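Local coordinates for dicer Related Helicase (Caenorhabditis elegans, PDB 6M6R), which probably hydrolyses ATP to act on RNA as a RIG-I-like helicase, the portion here being its zinc-containing, RNA-binding C-terminal domain, at residues 3-8 with 118-123; 40-45 with 65-70; 60-65 with 79-84. All coordinates share one frame; numbering follows the deposited sequence.

Contact 1: residues 3-8 with 118-123; sequences LRHENK and LFYISE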
loop_
_atom_site.group_PDB
_atom_site.type_symbol
_atom_site.label_atom_id
_atom_site.label_comp_id
_atom_site.label_asym_id
_atom_site.label_seq_id
_atom_site.Cartn_x
_atom_site.Cartn_y
_atom_site.Cartn_z
ATOM N N LEU B 3 14.507 23.929 -17.398
ATOM C CA LEU B 3 14.778 24.098 -15.968
ATOM C C LEU B 3 15.467 22.836 -15.447
ATOM O O LEU B 3 14.832 21.801 -15.223
ATOM C CB LEU B 3 13.486 24.399 -15.212
ATOM C CG LEU B 3 12.314 23.419 -15.351
ATOM C CD1 LEU B 3 11.575 23.304 -14.022
ATOM C CD2 LEU B 3 11.368 23.807 -16.499
ATOM N N ARG B 4 16.778 22.915 -15.260
ATOM C CA ARG B 4 17.552 21.767 -14.822
ATOM C C ARG B 4 17.850 21.888 -13.335
ATOM O O ARG B 4 18.158 22.978 -12.842
ATOM C CB ARG B 4 18.860 21.645 -15.612
ATOM C CG ARG B 4 18.677 21.360 -17.101
ATOM C CD ARG B 4 19.938 21.707 -17.873
ATOM N NE ARG B 4 21.137 21.505 -17.061
ATOM C CZ ARG B 4 22.112 22.399 -16.914
ATOM N NH1 ARG B 4 22.038 23.578 -17.522
ATOM N NH2 ARG B 4 23.162 22.110 -16.152
ATOM N N HIS B 5 17.739 20.768 -12.624
ATOM C CA HIS B 5 18.161 20.712 -11.237
ATOM C C HIS B 5 19.671 20.519 -11.169
ATOM O O HIS B 5 20.362 20.373 -12.183
ATOM C CB HIS B 5 17.434 19.598 -10.486
ATOM C CG HIS B 5 17.604 18.234 -11.088
ATOM N ND1 HIS B 5 18.790 17.531 -11.030
ATOM C CD2 HIS B 5 16.711 17.418 -11.709
ATOM C CE1 HIS B 5 18.624 16.347 -11.595
ATOM N NE2 HIS B 5 17.370 16.254 -12.016
ATOM N N GLU B 6 20.188 20.532 -9.947
ATOM C CA GLU B 6 21.618 20.491 -9.697
ATOM C C GLU B 6 22.099 19.102 -9.340
ATOM O O GLU B 6 23.268 18.950 -8.966
ATOM C CB GLU B 6 21.990 21.453 -8.565
ATOM C CG GLU B 6 21.784 22.935 -8.886
ATOM C CD GLU B 6 21.848 23.798 -7.636
ATOM O OE1 GLU B 6 20.782 24.056 -7.035
ATOM O OE2 GLU B 6 22.966 24.204 -7.243
ATOM N N ASN B 7 21.216 18.104 -9.412
ATOM C CA ASN B 7 21.575 16.704 -9.190
ATOM C C ASN B 7 22.334 16.498 -7.873
ATOM O O ASN B 7 23.339 15.779 -7.803
ATOM C CB ASN B 7 22.389 16.177 -10.363
ATOM C CG ASN B 7 22.554 14.688 -10.300
ATOM O OD1 ASN B 7 21.604 13.963 -9.984
ATOM N ND2 ASN B 7 23.754 14.212 -10.621
ATOM N N LYS B 8 21.814 17.094 -6.803
ATOM C CA LYS B 8 22.440 16.955 -5.497
ATOM C C LYS B 8 22.189 15.564 -4.910
ATOM O O LYS B 8 21.362 14.787 -5.402
ATOM C CB LYS B 8 21.918 18.057 -4.576
ATOM C CG LYS B 8 22.165 19.455 -5.155
ATOM C CD LYS B 8 22.991 20.300 -4.199
ATOM C CE LYS B 8 23.165 21.711 -4.718
ATOM N NZ LYS B 8 23.651 22.617 -3.652
ATOM N N LEU B 118 14.711 16.544 -8.767
ATOM C CA LEU B 118 15.677 16.341 -7.683
ATOM C C LEU B 118 17.002 15.773 -8.161
ATOM O O LEU B 118 18.046 16.405 -7.951
ATOM C CB LEU B 118 15.075 15.424 -6.606
ATOM C CG LEU B 118 13.774 15.912 -5.967
ATOM C CD1 LEU B 118 13.347 14.944 -4.856
ATOM C CD2 LEU B 118 13.974 17.317 -5.414
ATOM N N PHE B 119 17.019 14.577 -8.749
ATOM C CA PHE B 119 18.307 13.984 -9.092
ATOM C C PHE B 119 18.117 12.971 -10.204
ATOM O O PHE B 119 17.033 12.411 -10.366
ATOM C CB PHE B 119 18.977 13.336 -7.856
ATOM C CG PHE B 119 18.138 12.269 -7.170
ATOM C CD1 PHE B 119 18.155 10.960 -7.618
ATOM C CD2 PHE B 119 17.365 12.584 -6.059
ATOM C CE1 PHE B 119 17.402 9.973 -6.977
ATOM C CE2 PHE B 119 16.620 11.603 -5.397
ATOM C CZ PHE B 119 16.646 10.292 -5.868
ATOM N N TYR B 120 19.185 12.764 -10.979
ATOM C CA TYR B 120 19.159 11.855 -12.100
ATOM C C TYR B 120 19.209 10.419 -11.613
ATOM O O TYR B 120 19.797 10.116 -10.573
ATOM C CB TYR B 120 20.337 12.131 -13.040
ATOM C CG TYR B 120 20.252 13.522 -13.647
ATOM C CD1 TYR B 120 19.117 13.922 -14.327
ATOM C CD2 TYR B 120 21.305 14.423 -13.526
ATOM C CE1 TYR B 120 19.019 15.201 -14.876
ATOM C CE2 TYR B 120 21.217 15.707 -14.057
ATOM C CZ TYR B 120 20.084 16.079 -14.734
ATOM O OH TYR B 120 20.009 17.346 -15.283
ATOM N N ILE B 121 18.593 9.529 -12.386
ATOM C CA ILE B 121 18.559 8.109 -12.051
ATOM C C ILE B 121 18.920 7.343 -13.305
ATOM O O ILE B 121 18.270 7.509 -14.345
ATOM C CB ILE B 121 17.184 7.652 -11.520
ATOM C CG1 ILE B 121 16.870 8.377 -10.195
ATOM C CG2 ILE B 121 17.212 6.126 -11.252
ATOM C CD1 ILE B 121 15.412 8.196 -9.680
ATOM N N SER B 122 19.949 6.518 -13.222
ATOM C CA SER B 122 20.369 5.806 -14.416
ATOM C C SER B 122 19.980 4.339 -14.312
ATOM O O SER B 122 19.501 3.856 -13.277
ATOM C CB SER B 122 21.872 5.970 -14.660
ATOM O OG SER B 122 22.626 5.847 -13.483
ATOM N N GLU B 123 20.101 3.671 -15.454
ATOM C CA GLU B 123 19.831 2.247 -15.542
ATOM C C GLU B 123 20.874 1.462 -14.746
ATOM O O GLU B 123 22.064 1.758 -14.806
ATOM C CB GLU B 123 19.855 1.832 -17.019
ATOM C CG GLU B 123 19.266 0.435 -17.303
ATOM C CD GLU B 123 17.732 0.444 -17.321
ATOM O OE1 GLU B 123 17.154 1.551 -17.342
ATOM O OE2 GLU B 123 17.108 -0.643 -17.300
HETATM O O HOH W 1 17.535 18.500 -14.823
HETATM O O HOH W 2 21.787 11.355 -8.762
HETATM O O HOH W 3 19.169 18.525 -6.682
#

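Contact 2: residues 40-45 with 65-70; sequences SVWRFL and SDIKCF. With ZN (zinc ion), chain C.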
loop_
_atom_site.group_PDB
_atom_site.type_symbol
_atom_site.label_atom_id
_atom_site.label_comp_id
_atom_site.label_asym_id
_atom_site.label_seq_id
_atom_site.Cartn_x
_atom_site.Cartn_y
_atom_site.Cartn_z
ATOM N N SER B 40 23.951 -2.022 2.024
ATOM C CA SER B 40 23.655 -1.751 3.427
ATOM C C SER B 40 22.180 -1.501 3.703
ATOM O O SER B 40 21.788 -1.470 4.869
ATOM C CB SER B 40 24.462 -0.542 3.888
ATOM O OG SER B 40 25.839 -0.862 3.796
ATOM N N VAL B 41 21.359 -1.308 2.666
ATOM C CA VAL B 41 19.977 -0.897 2.887
ATOM C C VAL B 41 19.187 -1.962 3.636
ATOM O O VAL B 41 18.271 -1.630 4.395
ATOM C CB VAL B 41 19.294 -0.528 1.550
ATOM C CG1 VAL B 41 19.003 -1.771 0.732
ATOM C CG2 VAL B 41 17.972 0.224 1.807
ATOM N N TRP B 42 19.515 -3.243 3.448
ATOM C CA TRP B 42 18.682 -4.297 4.027
ATOM C C TRP B 42 18.612 -4.195 5.544
ATOM O O TRP B 42 17.613 -4.606 6.145
ATOM C CB TRP B 42 19.210 -5.682 3.649
ATOM C CG TRP B 42 19.026 -6.076 2.211
ATOM C CD1 TRP B 42 20.012 -6.238 1.284
ATOM C CD2 TRP B 42 17.791 -6.382 1.544
ATOM N NE1 TRP B 42 19.470 -6.623 0.081
ATOM C CE2 TRP B 42 18.112 -6.731 0.218
ATOM C CE3 TRP B 42 16.456 -6.422 1.947
ATOM C CZ2 TRP B 42 17.146 -7.084 -0.715
ATOM C CZ3 TRP B 42 15.495 -6.778 1.016
ATOM C CH2 TRP B 42 15.847 -7.100 -0.299
ATOM N N ARG B 43 19.676 -3.681 6.174
ATOM C CA ARG B 43 19.701 -3.485 7.615
ATOM C C ARG B 43 18.489 -2.703 8.082
ATOM O O ARG B 43 18.001 -2.899 9.207
ATOM C CB ARG B 43 20.993 -2.742 7.993
ATOM C CG ARG B 43 21.191 -2.496 9.471
ATOM C CD ARG B 43 22.675 -2.522 9.832
ATOM N NE ARG B 43 22.917 -3.372 10.996
ATOM C CZ ARG B 43 24.032 -4.069 11.199
ATOM N NH1 ARG B 43 25.020 -4.021 10.314
ATOM N NH2 ARG B 43 24.157 -4.816 12.290
ATOM N N PHE B 44 17.973 -1.820 7.229
ATOM C CA PHE B 44 16.900 -0.917 7.613
ATOM C C PHE B 44 15.525 -1.406 7.187
ATOM O O PHE B 44 14.540 -0.687 7.401
ATOM C CB PHE B 44 17.199 0.474 7.047
ATOM C CG PHE B 44 18.578 0.961 7.414
ATOM C CD1 PHE B 44 18.917 1.154 8.750
ATOM C CD2 PHE B 44 19.543 1.169 6.445
ATOM C CE1 PHE B 44 20.191 1.576 9.110
ATOM C CE2 PHE B 44 20.822 1.582 6.803
ATOM C CZ PHE B 44 21.141 1.784 8.138
ATOM N N LEU B 45 15.429 -2.625 6.648
ATOM C CA LEU B 45 14.195 -3.153 6.079
ATOM C C LEU B 45 13.772 -4.439 6.785
ATOM O O LEU B 45 14.604 -5.307 7.060
ATOM C CB LEU B 45 14.377 -3.436 4.584
ATOM C CG LEU B 45 14.800 -2.201 3.771
ATOM C CD1 LEU B 45 15.114 -2.553 2.309
ATOM C CD2 LEU B 45 13.735 -1.123 3.837
ATOM N N SER B 65 8.577 -10.764 -1.537
ATOM C CA SER B 65 8.134 -10.467 -0.179
ATOM C C SER B 65 7.839 -8.983 0.016
ATOM O O SER B 65 8.379 -8.114 -0.670
ATOM C CB SER B 65 9.201 -10.892 0.834
ATOM O OG SER B 65 9.823 -12.090 0.429
ATOM N N ASP B 66 7.012 -8.703 1.021
ATOM C CA ASP B 66 6.727 -7.341 1.424
ATOM C C ASP B 66 7.923 -6.771 2.164
ATOM O O ASP B 66 8.644 -7.485 2.864
ATOM C CB ASP B 66 5.488 -7.296 2.321
ATOM N N ILE B 67 8.143 -5.476 2.001
ATOM C CA ILE B 67 9.200 -4.797 2.737
ATOM C C ILE B 67 8.578 -3.688 3.560
ATOM O O ILE B 67 7.738 -2.921 3.068
ATOM C CB ILE B 67 10.276 -4.229 1.787
ATOM C CG1 ILE B 67 11.165 -5.362 1.250
ATOM C CG2 ILE B 67 11.083 -3.169 2.490
ATOM C CD1 ILE B 67 11.982 -4.910 0.056
ATOM N N LYS B 68 9.007 -3.600 4.816
ATOM C CA LYS B 68 8.553 -2.582 5.742
ATOM C C LYS B 68 9.760 -1.912 6.375
ATOM O O LYS B 68 10.852 -2.486 6.434
ATOM C CB LYS B 68 7.655 -3.170 6.855
ATOM C CG LYS B 68 6.482 -4.011 6.353
ATOM C CD LYS B 68 5.776 -4.682 7.525
ATOM C CE LYS B 68 4.430 -5.229 7.107
ATOM N NZ LYS B 68 4.586 -6.342 6.138
ATOM N N CYS B 69 9.547 -0.686 6.853
ATOM C CA CYS B 69 10.572 -0.014 7.632
ATOM C C CYS B 69 10.865 -0.851 8.871
ATOM O O CYS B 69 9.948 -1.232 9.610
ATOM C CB CYS B 69 10.104 1.396 8.024
ATOM S SG CYS B 69 11.210 2.259 9.143
ATOM N N PHE B 70 12.141 -1.162 9.088
ATOM C CA PHE B 70 12.482 -2.000 10.237
ATOM C C PHE B 70 12.128 -1.304 11.539
ATOM O O PHE B 70 11.793 -1.959 12.532
ATOM C CB PHE B 70 13.968 -2.357 10.227
ATOM C CG PHE B 70 14.301 -3.508 11.142
ATOM C CD1 PHE B 70 14.074 -4.822 10.735
ATOM C CD2 PHE B 70 14.795 -3.281 12.415
ATOM C CE1 PHE B 70 14.357 -5.897 11.571
ATOM C CE2 PHE B 70 15.086 -4.352 13.274
ATOM C CZ PHE B 70 14.864 -5.658 12.850
HETATM ZN ZN ZN C . 9.777 4.148 9.542
#

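Contact 3: residues 60-65 with 79-84; sequences DNQPLS and AYKIRG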
loop_
_atom_site.group_PDB
_atom_site.type_symbol
_atom_site.label_atom_id
_atom_site.label_comp_id
_atom_site.label_asym_id
_atom_site.label_seq_id
_atom_site.Cartn_x
_atom_site.Cartn_y
_atom_site.Cartn_z
ATOM N N ASP B 60 12.245 -13.392 -15.076
ATOM C CA ASP B 60 13.298 -12.394 -14.960
ATOM C C ASP B 60 13.047 -11.362 -13.877
ATOM O O ASP B 60 13.975 -10.635 -13.513
ATOM C CB ASP B 60 13.467 -11.640 -16.282
ATOM C CG ASP B 60 13.944 -12.527 -17.403
ATOM O OD1 ASP B 60 14.508 -13.610 -17.110
ATOM O OD2 ASP B 60 13.765 -12.126 -18.575
ATOM N N ASN B 61 11.828 -11.278 -13.366
ATOM C CA ASN B 61 11.363 -10.089 -12.678
ATOM C C ASN B 61 10.282 -10.510 -11.679
ATOM O O ASN B 61 9.096 -10.263 -11.875
ATOM C CB ASN B 61 10.843 -9.082 -13.707
ATOM C CG ASN B 61 10.319 -7.819 -13.087
ATOM O OD1 ASN B 61 10.570 -7.525 -11.922
ATOM N ND2 ASN B 61 9.582 -7.046 -13.878
ATOM N N GLN B 62 10.699 -11.148 -10.576
ATOM C CA GLN B 62 9.742 -11.772 -9.663
ATOM C C GLN B 62 9.377 -10.807 -8.544
ATOM O O GLN B 62 10.240 -10.489 -7.723
ATOM C CB GLN B 62 10.327 -13.040 -9.044
ATOM C CG GLN B 62 10.855 -14.084 -10.032
ATOM C CD GLN B 62 11.500 -15.286 -9.339
ATOM O OE1 GLN B 62 11.510 -15.395 -8.102
ATOM N NE2 GLN B 62 12.046 -16.191 -10.137
ATOM N N PRO B 63 8.127 -10.342 -8.443
ATOM C CA PRO B 63 7.728 -9.599 -7.239
ATOM C C PRO B 63 7.523 -10.570 -6.084
ATOM O O PRO B 63 6.747 -11.518 -6.194
ATOM C CB PRO B 63 6.405 -8.927 -7.643
ATOM C CG PRO B 63 6.182 -9.276 -9.121
ATOM C CD PRO B 63 7.014 -10.485 -9.401
ATOM N N LEU B 64 8.235 -10.333 -4.975
ATOM C CA LEU B 64 8.258 -11.305 -3.887
ATOM C C LEU B 64 7.771 -10.672 -2.596
ATOM O O LEU B 64 6.690 -10.077 -2.574
ATOM C CB LEU B 64 9.667 -11.890 -3.717
ATOM C CG LEU B 64 10.161 -12.664 -4.953
ATOM C CD1 LEU B 64 11.594 -13.195 -4.752
ATOM C CD2 LEU B 64 9.211 -13.805 -5.286
ATOM N N SER B 65 8.577 -10.764 -1.537
ATOM C CA SER B 65 8.134 -10.467 -0.179
ATOM C C SER B 65 7.839 -8.983 0.016
ATOM O O SER B 65 8.379 -8.114 -0.670
ATOM C CB SER B 65 9.201 -10.892 0.834
ATOM O OG SER B 65 9.823 -12.090 0.429
ATOM N N ALA B 79 10.132 -6.554 -2.245
ATOM C CA ALA B 79 11.385 -7.125 -2.718
ATOM C C ALA B 79 11.136 -7.846 -4.028
ATOM O O ALA B 79 10.090 -8.470 -4.211
ATOM C CB ALA B 79 11.966 -8.103 -1.693
ATOM N N TYR B 80 12.091 -7.746 -4.940
ATOM C CA TYR B 80 12.035 -8.462 -6.200
ATOM C C TYR B 80 13.266 -9.340 -6.339
ATOM O O TYR B 80 14.290 -9.121 -5.682
ATOM C CB TYR B 80 11.982 -7.511 -7.395
ATOM C CG TYR B 80 10.671 -6.779 -7.574
ATOM C CD1 TYR B 80 10.273 -5.794 -6.674
ATOM C CD2 TYR B 80 9.845 -7.061 -8.665
ATOM C CE1 TYR B 80 9.077 -5.109 -6.850
ATOM C CE2 TYR B 80 8.662 -6.382 -8.853
ATOM C CZ TYR B 80 8.287 -5.409 -7.945
ATOM O OH TYR B 80 7.107 -4.730 -8.124
ATOM N N LYS B 81 13.157 -10.346 -7.201
ATOM C CA LYS B 81 14.323 -11.079 -7.661
ATOM C C LYS B 81 14.499 -10.748 -9.138
ATOM O O LYS B 81 13.659 -11.114 -9.967
ATOM C CB LYS B 81 14.167 -12.582 -7.443
ATOM C CG LYS B 81 15.453 -13.346 -7.707
ATOM C CD LYS B 81 15.231 -14.851 -7.606
ATOM C CE LYS B 81 16.384 -15.549 -6.917
ATOM N NZ LYS B 81 16.066 -17.011 -6.750
ATOM N N ILE B 82 15.579 -10.050 -9.460
ATOM C CA ILE B 82 15.893 -9.636 -10.825
ATOM C C ILE B 82 17.250 -10.217 -11.165
ATOM O O ILE B 82 18.230 -9.947 -10.463
ATOM C CB ILE B 82 15.937 -8.108 -10.980
ATOM C CG1 ILE B 82 14.721 -7.429 -10.356
ATOM C CG2 ILE B 82 16.163 -7.726 -12.460
ATOM C CD1 ILE B 82 13.452 -7.798 -10.993
ATOM N N ARG B 83 17.311 -11.005 -12.236
ATOM C CA ARG B 83 18.573 -11.572 -12.706
ATOM C C ARG B 83 19.274 -12.329 -11.583
ATOM O O ARG B 83 20.473 -12.168 -11.346
ATOM C CB ARG B 83 19.481 -10.484 -13.280
ATOM C CG ARG B 83 19.100 -9.987 -14.670
ATOM C CD ARG B 83 19.619 -8.568 -14.882
ATOM N NE ARG B 83 21.082 -8.548 -14.861
ATOM C CZ ARG B 83 21.846 -7.570 -15.342
ATOM N NH1 ARG B 83 21.303 -6.492 -15.901
ATOM N NH2 ARG B 83 23.167 -7.671 -15.266
ATOM N N GLY B 84 18.499 -13.127 -10.852
ATOM C CA GLY B 84 19.022 -13.912 -9.760
ATOM C C GLY B 84 19.390 -13.129 -8.523
ATOM O O GLY B 84 19.970 -13.709 -7.604
#

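Contact 1: residues 3-8 with 118-123
N7 makes the direct hydrogen bond of this contact, accepting the backbone N-H of Y120 on its side-chain oxygen: Y120 N to N7 OD1 is 2.9 Å. The bond is nearly straight at hydrogen (166°), although the donor sits above the amide's carbonyl plane and so misses the lone-pair direction. Two waters add indirect links. One accepts from H5 N and is hydrogen-bonded to Y120 OH, 2.8 Å away. Another accepts from K8 N and donates to L118 O, the water oxygen being 2.7 Å from L118 O.

Aromatic contact centres on H5. With CG set between its backbone N and carbonyl carbon (chi1 57°), the imidazole is directed between the 118-119 backbone and the Y120 ring. H5 CE1 stands 3.3 Å above the plane of the Y120 ring, over its centre; with the planes inclined by 43°, the two rings meet obliquely. On the imidazole's other face lie L118 O and F119 N.

In the fold, this is the N-terminal loop ahead of strand 11-14 resting on the loop that links helix 111-117 to helix 126-133 in the RIG-I-type C-terminal domain.

The ring nitrogens of H5 are both used. H5 ND1 takes the N7 N-H in the ring plane at 3.0 Å, through a bent bond, while NE2 bonds the carbonyl oxygen of E115 in helix 111-117. An alanine here removes the imidazole, which would probably uncover the face of Y120 and leave N7 N and E115 O without these partners.

Van der Waals contacts fill in around these bonds. The N7 amide crosses Y120 near its CD2, with N7 CG 3.5 Å from Y120 CD2. F119 CB lies 3.7 Å from K8 O, the rest of its side chain leads away from 3-8, and F119 also packs on V114 and F97.

Contact 2: residues 40-45 with 65-70
L45 meets I67 along most of its side chain, and the distances trace how the two fit. At the start, L45 CB lies 3.9 Å from I67 CG2. L45 CG remains near the same methyl, and at the branch the two tips divide the contact unequally: CD2 makes the tightest approach, 3.6 Å from I67 CG2, whereas CD1 only grazes it. One isoleucine methyl thus serves the whole leucine, the side chains passing at a slant. The other arm of I67 runs elsewhere, its CD1 ending 4.1 Å from W42 CZ3, where the isoleucine and indole cross at about a right angle. P88 of strand 85-90 also touches W42, L45 and I67, adding to this apolar cluster.

The backbones meet where the 3-10 segment 41-44 passes into strand 45-48, at the edge of the sheet beside strand 61-69. L45 and C69 form an antiparallel non-hydrogen-bonded pair, with L45 CA and C69 CA 5.0 Å apart and their side chains diverging. F70 N donates to F44 O at 3.0 Å; the bond is fairly straight (162°), but the donor lies 42° out of the carbonyl plane. L45 CA approaches K68 O at 3.4 Å in a CA-H...O contact. Beyond the strand's end, F70 CD1 comes 3.7 Å from L45 O, while K145 from helix 140-164 bonds the carbonyl oxygens of W42 and L45.

C69 turns its sulfur opposite to its own backbone N (chi1 174°), and SG binds the zinc ion at 2.4 Å. C14, C17 and C72 complete the four-cysteine site. Four sulfur ligands probably bind as thiolates, and the backbone hydrogen bonds flanking C69, F70 with F44 and K68 with H46, imply that one of them is presented from a strand end held against the 3-10 segment and strand 45-48.

Contact 3: residues 60-65 with 79-84
A79 forms the two shortest hydrogen bonds between the strands: its carbonyl oxygen accepts from L64 N at 2.7 Å, and A79 N donates to S65 O at 2.8 Å, almost straight at 177°. One residue thus faces two consecutive ones, consistent with a beta bulge at L64 and S65. Further along, Q62 and K81 form a regular antiparallel hydrogen-bonded pair, with Q62 N to K81 O and K81 N to Q62 O both 3.0 Å. The donor in the second sits on a lone pair of Q62 O.

These bonds join the two arms of a beta hairpin, strands 61-69 and 75-82, the central strands of a four-stranded antiparallel sheet.

On one face of this sheet, the side chains of Q62 and K81 run alongside each other, and both ends reach S153 of helix 140-164: Q62 OE1 and K81 NZ each bond its hydroxyl. L64 CD1 packs at a slant on K81 CB, 3.8 Å away.

On the face carrying P63 and Y80, the tyrosine CG lies opposite its carbonyl carbon (chi1 -72°), which lays the ring against P63. P63 CA stands over that ring in a CH-pi contact, 4.0 Å from the Y80 ring centroid and 26° off its normal, while P63 CB touches Y80 CE2 at 3.6 Å. N61 lies beside Y80, with OD1 3.4 Å from Y80 CD2. Y80 OH is hydrogen-bonded to N3 of a modified base of the bound RNA, and N61 packs on a modified base.

In the fold
Along the chain, contact 1 closes a long loop that encloses contacts 2 and 3, whose segments alternate with each other. Contacts 2 and 3 have centres 15 Å apart and touch: both use strand 61-69, share S65, and join through I67 and W42 packing against A79. One strand thereby runs from N61, beside the bound RNA, to C69 at the zinc ion, linking the two sites within one four-stranded sheet. Contact 1 lies on the opposite side of the chain's centre from the other two, its own centre about 25 Å from that of contact 2 and 27 Å from that of contact 3, where the N-terminal loop meets the link between helices 111-117 and 126-133.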